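Local coordinates for protein ARF-like GTPase (Chlamydomonas reinhardtii, PDB 4M9Q) that belongs to the ARF-like small GTPases (Arl13B) and holds phosphoaminophosphonic acid-guanylate ester and a magnesium ion in its P-loop-fold G domain, at residues V78-D83 / A112-L117; A8-D13 / H73-V78. One frame throughout, in Å; residues are numbered along the deposited sequence.

Contact 1 of 2, residues V78-D83 / A112-L117; sequences VVDAAD and ANKQDL. With GNP (phosphoaminophosphonic acid-guanylate ester), chain D.
K114 NZ is gripped from several sides: it forms a salt bridge to D80 OD2 at 2.8 Å, a weak hydrogen bond to O4' of the GNP ribose at 3.4 Å and a further bond to the backbone O of N14. N113, K114 and D116 make up the NKxD motif of the small GTPases, which reads the guanine base. The motif sits where the parallel strands 74-80 and 108-113 of a beta-alpha-beta unit run out into loops. The lysine chain stays extended beyond CG and crosses D80 at a slant; K114 CD is 3.1 Å from D80 OD1 and K114 CG 3.7 Å from GNP C6. NZ meets OD2 well above the carboxylate plane, 71° out of it. With CG anti to its own backbone N (chi1 -179°), D80 also uses OD1 to accept from A82 N in an Asx turn. The carboxylate is thus held at both oxygens, OD1 by A82 N and OD2 by K114 NZ. D116 turns its two oxygens to the guanine: GNP N1 donates to D116 OD1 at 2.7 Å and GNP N2 to D116 OD2 at 2.8 Å, a paired grip along one side of the base. N113 comes to the N7/O6 edge of the base, N113 ND2 lying 3.3 Å from GNP N7, but its amide is tied elsewhere, ND2 to A15 O and OD1 to A146 N. Its backbone does the strand pairing, N giving to V79 O and O taking from A81 N. Q115 NE2 bonds A121 O as well as A112 O, and touches A81 CB. At the far end of the loop, L117 CD1 lies 3.6 Å from A82 CB, and L117 CG is near N2 of the base.

Contact 2 of 2, residues A8-D13 / H73-V78; sequences ALLGLD and HAIVYV. With GNP (phosphoaminophosphonic acid-guanylate ester), chain D.
A8 pairs with the strand 74-78 through both of its backbone polar atoms: its N gives a weak bond to A74 O, and its O takes the N-H of V76. L9 turns its side chain to the opposite face of the sheet, alongside V76 and pointing the same way; in the conformer modelled here, L9 CD1 lies against V76 CG1. L10 N donates to V76 O at 2.8 Å, and the carbonyl of L10 takes the N-H of V78. The L10 side chain lies on the face that also carries A8, I75 and Y77, where L10 CB is 4.0 Å from CD1 of the Y77 ring. With its CG anti to the backbone N (chi1 -165°), Y77 brings that ring alongside the backbone of L10 and G11. These two strands, 3-10 and 74-80, are parallel neighbours in the middle of the six-stranded sheet of the small-GTPase fold, and the first of them runs directly into the P-loop that wraps the phosphates. G11, the first glycine of that Walker A sequence, lays its CA over one face of the Y77 ring, offset toward the rim, in a CH-pi contact with G11 CA 4.0 Å from the centroid. A CB here would run into V78 O, and the backbone angles of G11 would also press it against the preceding carbonyl. The ring is held at its far end by Y77 OH, which bonds S90 OG on helix 87-99. From L12 on the two chains part: one water bridges the gap, accepting from L12 N at 3.0 Å and donating to V78 O at 2.8 Å. D13 then brings its CA to 3.6 Å from GNP O2G, while D13 OD2 pairs with R86.

In the fold
Strand 74-80 runs through both contacts, pairing with strand 3-10 in contact 2 and with strand 108-113 in contact 1, so these three parallel strands stand side by side in one mixed sheet. Contact 1 begins at V78, the residue where contact 2 ends, and their centres lie 14 Å apart. The centre of contact 2 is about 2 Å from the centre of the chain, that of contact 1 about 14 Å. Each leads from the sheet into loops that reach a different part of the same GNP: the phosphates in contact 2, the guanine base and ribose in contact 1. This is consistent with one sheet holding the two ends of the pocket in place relative to each other.

Contact 1 of 2, residues V78-D83 / A112-L117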
# COMPACT_ATOMS: atom_id res chain seq x y z
N VAL A 78 -4.30 1.33 -2.39
CA VAL A 78 -5.71 1.20 -2.17
C VAL A 78 -6.43 2.19 -3.07
O VAL A 78 -6.08 3.37 -3.15
CB VAL A 78 -6.05 1.49 -0.70
CG1 VAL A 78 -7.54 1.22 -0.41
CG2 VAL A 78 -5.19 0.65 0.25
N VAL A 79 -7.47 1.69 -3.75
CA VAL A 79 -8.28 2.49 -4.64
C VAL A 79 -9.69 2.44 -4.12
O VAL A 79 -10.17 1.38 -3.70
CB VAL A 79 -8.30 1.90 -6.05
CG1 VAL A 79 -9.16 2.75 -6.97
CG2 VAL A 79 -6.90 1.83 -6.60
N ASP A 80 -10.38 3.58 -4.17
CA ASP A 80 -11.82 3.58 -3.87
C ASP A 80 -12.48 3.09 -5.13
O ASP A 80 -12.60 3.85 -6.11
CB ASP A 80 -12.30 4.97 -3.45
CG ASP A 80 -13.79 5.04 -3.09
OD1 ASP A 80 -14.55 4.07 -3.34
OD2 ASP A 80 -14.23 6.14 -2.59
N ALA A 81 -12.91 1.83 -5.11
CA ALA A 81 -13.43 1.20 -6.29
C ALA A 81 -14.79 1.76 -6.67
O ALA A 81 -15.26 1.52 -7.79
CB ALA A 81 -13.50 -0.33 -6.11
N ALA A 82 -15.43 2.48 -5.74
CA ALA A 82 -16.80 2.97 -5.90
C ALA A 82 -16.80 4.40 -6.34
O ALA A 82 -17.87 4.99 -6.40
CB ALA A 82 -17.62 2.84 -4.63
N ASP A 83 -15.63 4.93 -6.67
CA ASP A 83 -15.44 6.29 -7.15
C ASP A 83 -14.56 6.30 -8.43
O ASP A 83 -13.40 6.78 -8.40
CB ASP A 83 -14.73 7.11 -6.04
CG ASP A 83 -14.78 8.61 -6.28
OD1 ASP A 83 -14.27 9.34 -5.40
OD2 ASP A 83 -15.30 9.07 -7.31
N ALA A 112 -9.02 -3.10 -4.36
CA ALA A 112 -10.16 -2.40 -4.97
C ALA A 112 -11.20 -2.29 -3.87
O ALA A 112 -12.07 -3.14 -3.74
CB ALA A 112 -10.73 -3.20 -6.15
N ASN A 113 -11.07 -1.25 -3.06
CA ASN A 113 -11.84 -1.13 -1.82
C ASN A 113 -13.29 -0.63 -2.00
O ASN A 113 -13.69 -0.12 -3.04
CB ASN A 113 -11.07 -0.22 -0.86
CG ASN A 113 -11.63 -0.27 0.54
OD1 ASN A 113 -12.07 -1.33 1.03
ND2 ASN A 113 -11.66 0.88 1.19
N LYS A 114 -14.09 -0.84 -0.97
CA LYS A 114 -15.48 -0.31 -0.91
C LYS A 114 -16.45 -1.11 -1.79
O LYS A 114 -17.33 -0.55 -2.41
CB LYS A 114 -15.51 1.19 -1.27
CG LYS A 114 -14.52 2.05 -0.45
CD LYS A 114 -15.02 3.49 -0.28
CE LYS A 114 -13.99 4.42 0.31
NZ LYS A 114 -14.36 5.87 0.22
N GLN A 115 -16.29 -2.43 -1.80
CA GLN A 115 -17.12 -3.32 -2.59
C GLN A 115 -18.52 -3.50 -2.03
O GLN A 115 -19.35 -4.14 -2.66
CB GLN A 115 -16.49 -4.68 -2.76
CG GLN A 115 -15.18 -4.70 -3.54
CD GLN A 115 -15.35 -4.49 -5.02
OE1 GLN A 115 -16.27 -5.01 -5.59
NE2 GLN A 115 -14.43 -3.78 -5.64
N ASP A 116 -18.78 -2.94 -0.85
CA ASP A 116 -20.16 -2.84 -0.31
C ASP A 116 -20.96 -1.75 -0.99
O ASP A 116 -22.19 -1.75 -0.94
CB ASP A 116 -20.15 -2.56 1.19
CG ASP A 116 -19.39 -1.27 1.53
OD1 ASP A 116 -18.22 -1.03 1.04
OD2 ASP A 116 -19.97 -0.46 2.30
N LEU A 117 -20.29 -0.79 -1.60
CA LEU A 117 -21.04 0.29 -2.30
C LEU A 117 -21.60 -0.18 -3.66
O LEU A 117 -20.94 -0.87 -4.45
CB LEU A 117 -20.17 1.54 -2.46
CG LEU A 117 -19.88 2.20 -1.11
CD1 LEU A 117 -19.00 3.40 -1.39
CD2 LEU A 117 -21.20 2.53 -0.38
PG GNP D . -6.46 9.79 3.90
O1G GNP D . -6.02 9.46 5.42
O2G GNP D . -5.44 9.20 2.86
O3G GNP D . -6.71 11.31 3.82
N3B GNP D . -7.88 8.90 3.60
PB GNP D . -7.84 7.24 3.93
O1B GNP D . -6.92 6.87 5.20
O2B GNP D . -7.38 6.57 2.66
O3A GNP D . -9.38 6.95 4.16
PA GNP D . -10.09 6.37 5.46
O1A GNP D . -9.98 7.53 6.38
O2A GNP D . -9.49 5.04 5.75
O5' GNP D . -11.56 6.20 4.87
C5' GNP D . -12.18 7.30 4.16
C4' GNP D . -13.72 7.23 4.28
O4' GNP D . -14.13 6.01 3.63
C3' GNP D . -14.23 7.04 5.71
O3' GNP D . -15.59 7.42 5.87
C2' GNP D . -14.27 5.56 5.87
O2' GNP D . -15.17 5.10 6.84
C1' GNP D . -14.80 5.15 4.53
N9 GNP D . -14.56 3.75 4.14
C8 GNP D . -13.38 3.13 4.22
N7 GNP D . -13.47 1.89 3.73
C5 GNP D . -14.74 1.70 3.35
C6 GNP D . -15.47 0.56 2.77
O6 GNP D . -14.92 -0.53 2.53
N1 GNP D . -16.75 0.75 2.49
C2 GNP D . -17.40 1.93 2.73
N2 GNP D . -18.69 1.98 2.43
N3 GNP D . -16.79 3.03 3.27
C4 GNP D . -15.47 2.94 3.62

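Contact 2 of 2, residues A8-D13 / H73-V78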
# COMPACT_ATOMS: atom_id res chain seq x y z
N ALA A 8 4.58 0.23 2.53
CA ALA A 8 3.90 1.56 2.55
C ALA A 8 2.52 1.36 2.07
O ALA A 8 2.30 0.72 1.06
CB ALA A 8 4.60 2.57 1.66
N LEU A 9 1.56 1.94 2.77
CA LEU A 9 0.12 1.83 2.41
C LEU A 9 -0.22 3.14 1.73
O LEU A 9 -0.24 4.19 2.38
CB LEU A 9 -0.67 1.63 3.69
CG LEU A 9 -2.10 1.13 3.83
CD1 LEU A 9 -2.47 0.08 2.80
CD2 LEU A 9 -2.33 0.63 5.26
N LEU A 10 -0.41 3.11 0.42
CA LEU A 10 -0.56 4.30 -0.36
C LEU A 10 -1.89 4.26 -1.10
O LEU A 10 -2.60 3.26 -1.06
CB LEU A 10 0.58 4.38 -1.38
CG LEU A 10 2.03 4.35 -0.86
CD1 LEU A 10 2.95 4.45 -2.05
CD2 LEU A 10 2.26 5.47 0.13
N GLY A 11 -2.22 5.37 -1.75
CA GLY A 11 -3.51 5.54 -2.43
C GLY A 11 -4.07 6.92 -2.14
O GLY A 11 -3.66 7.55 -1.20
N LEU A 12 -5.05 7.35 -2.92
CA LEU A 12 -5.56 8.72 -2.82
C LEU A 12 -6.28 8.89 -1.49
O LEU A 12 -6.71 7.91 -0.85
CB LEU A 12 -6.55 9.03 -3.94
CG LEU A 12 -6.09 8.97 -5.40
CD1 LEU A 12 -7.24 9.35 -6.32
CD2 LEU A 12 -4.85 9.83 -5.67
N ASP A 13 -6.45 10.14 -1.10
CA ASP A 13 -7.27 10.43 0.05
C ASP A 13 -8.65 9.82 -0.19
O ASP A 13 -9.14 9.74 -1.30
CB ASP A 13 -7.37 11.93 0.28
CG ASP A 13 -8.00 12.65 -0.87
OD1 ASP A 13 -7.32 12.79 -1.91
OD2 ASP A 13 -9.18 13.08 -0.75
N HIS A 73 9.79 -2.63 1.03
CA HIS A 73 9.97 -3.82 0.24
C HIS A 73 8.85 -3.97 -0.73
O HIS A 73 9.02 -4.65 -1.73
CB HIS A 73 9.98 -5.04 1.10
CG HIS A 73 11.16 -5.14 2.02
ND1 HIS A 73 11.15 -4.62 3.28
CD2 HIS A 73 12.38 -5.76 1.86
CE1 HIS A 73 12.31 -4.87 3.88
NE2 HIS A 73 13.07 -5.58 3.01
N ALA A 74 7.68 -3.39 -0.42
CA ALA A 74 6.49 -3.58 -1.23
C ALA A 74 5.50 -2.48 -0.90
O ALA A 74 5.70 -1.71 0.09
CB ALA A 74 5.86 -4.93 -0.96
N ILE A 75 4.44 -2.42 -1.71
CA ILE A 75 3.41 -1.40 -1.56
C ILE A 75 2.05 -2.05 -1.47
O ILE A 75 1.82 -3.06 -2.13
CB ILE A 75 3.42 -0.48 -2.79
CG1 ILE A 75 4.49 0.59 -2.61
CG2 ILE A 75 2.03 0.13 -3.03
CD1 ILE A 75 4.22 1.84 -3.42
N VAL A 76 1.17 -1.53 -0.61
CA VAL A 76 -0.23 -1.81 -0.73
C VAL A 76 -0.80 -0.51 -1.31
O VAL A 76 -0.63 0.54 -0.70
CB VAL A 76 -0.86 -2.16 0.58
CG1 VAL A 76 -2.36 -2.32 0.43
CG2 VAL A 76 -0.25 -3.43 1.15
N TYR A 77 -1.42 -0.55 -2.50
CA TYR A 77 -2.06 0.59 -3.07
C TYR A 77 -3.58 0.39 -3.00
O TYR A 77 -4.09 -0.63 -3.45
CB TYR A 77 -1.62 0.77 -4.49
CG TYR A 77 -1.95 2.14 -5.06
CD1 TYR A 77 -1.17 3.22 -4.78
CD2 TYR A 77 -3.08 2.32 -5.86
CE1 TYR A 77 -1.50 4.45 -5.27
CE2 TYR A 77 -3.41 3.55 -6.34
CZ TYR A 77 -2.61 4.61 -6.04
OH TYR A 77 -2.93 5.82 -6.56
N VAL A 78 -4.30 1.33 -2.39
CA VAL A 78 -5.71 1.20 -2.17
C VAL A 78 -6.43 2.19 -3.07
O VAL A 78 -6.08 3.37 -3.15
CB VAL A 78 -6.05 1.49 -0.70
CG1 VAL A 78 -7.54 1.22 -0.41
CG2 VAL A 78 -5.19 0.65 0.25
PG GNP D . -6.46 9.79 3.90
O1G GNP D . -6.02 9.46 5.42
O2G GNP D . -5.44 9.20 2.86
O3G GNP D . -6.71 11.31 3.82
N3B GNP D . -7.88 8.90 3.60
PB GNP D . -7.84 7.24 3.93
O1B GNP D . -6.92 6.87 5.20
O2B GNP D . -7.38 6.57 2.66
O3A GNP D . -9.38 6.95 4.16
PA GNP D . -10.09 6.37 5.46
O1A GNP D . -9.98 7.53 6.38
O2A GNP D . -9.49 5.04 5.75
O5' GNP D . -11.56 6.20 4.87
C5' GNP D . -12.18 7.30 4.16
C4' GNP D . -13.72 7.23 4.28
O4' GNP D . -14.13 6.01 3.63
C3' GNP D . -14.23 7.04 5.71
O3' GNP D . -15.59 7.42 5.87
C2' GNP D . -14.27 5.56 5.87
O2' GNP D . -15.17 5.10 6.84
C1' GNP D . -14.80 5.15 4.53
N9 GNP D . -14.56 3.75 4.14
C8 GNP D . -13.38 3.13 4.22
N7 GNP D . -13.47 1.89 3.73
C5 GNP D . -14.74 1.70 3.35
C6 GNP D . -15.47 0.56 2.77
O6 GNP D . -14.92 -0.53 2.53
N1 GNP D . -16.75 0.75 2.49
C2 GNP D . -17.40 1.93 2.73
N2 GNP D . -18.69 1.98 2.43
N3 GNP D . -16.79 3.03 3.27
C4 GNP D . -15.47 2.94 3.62
O HOH W 1 -6.33 5.53 -4.86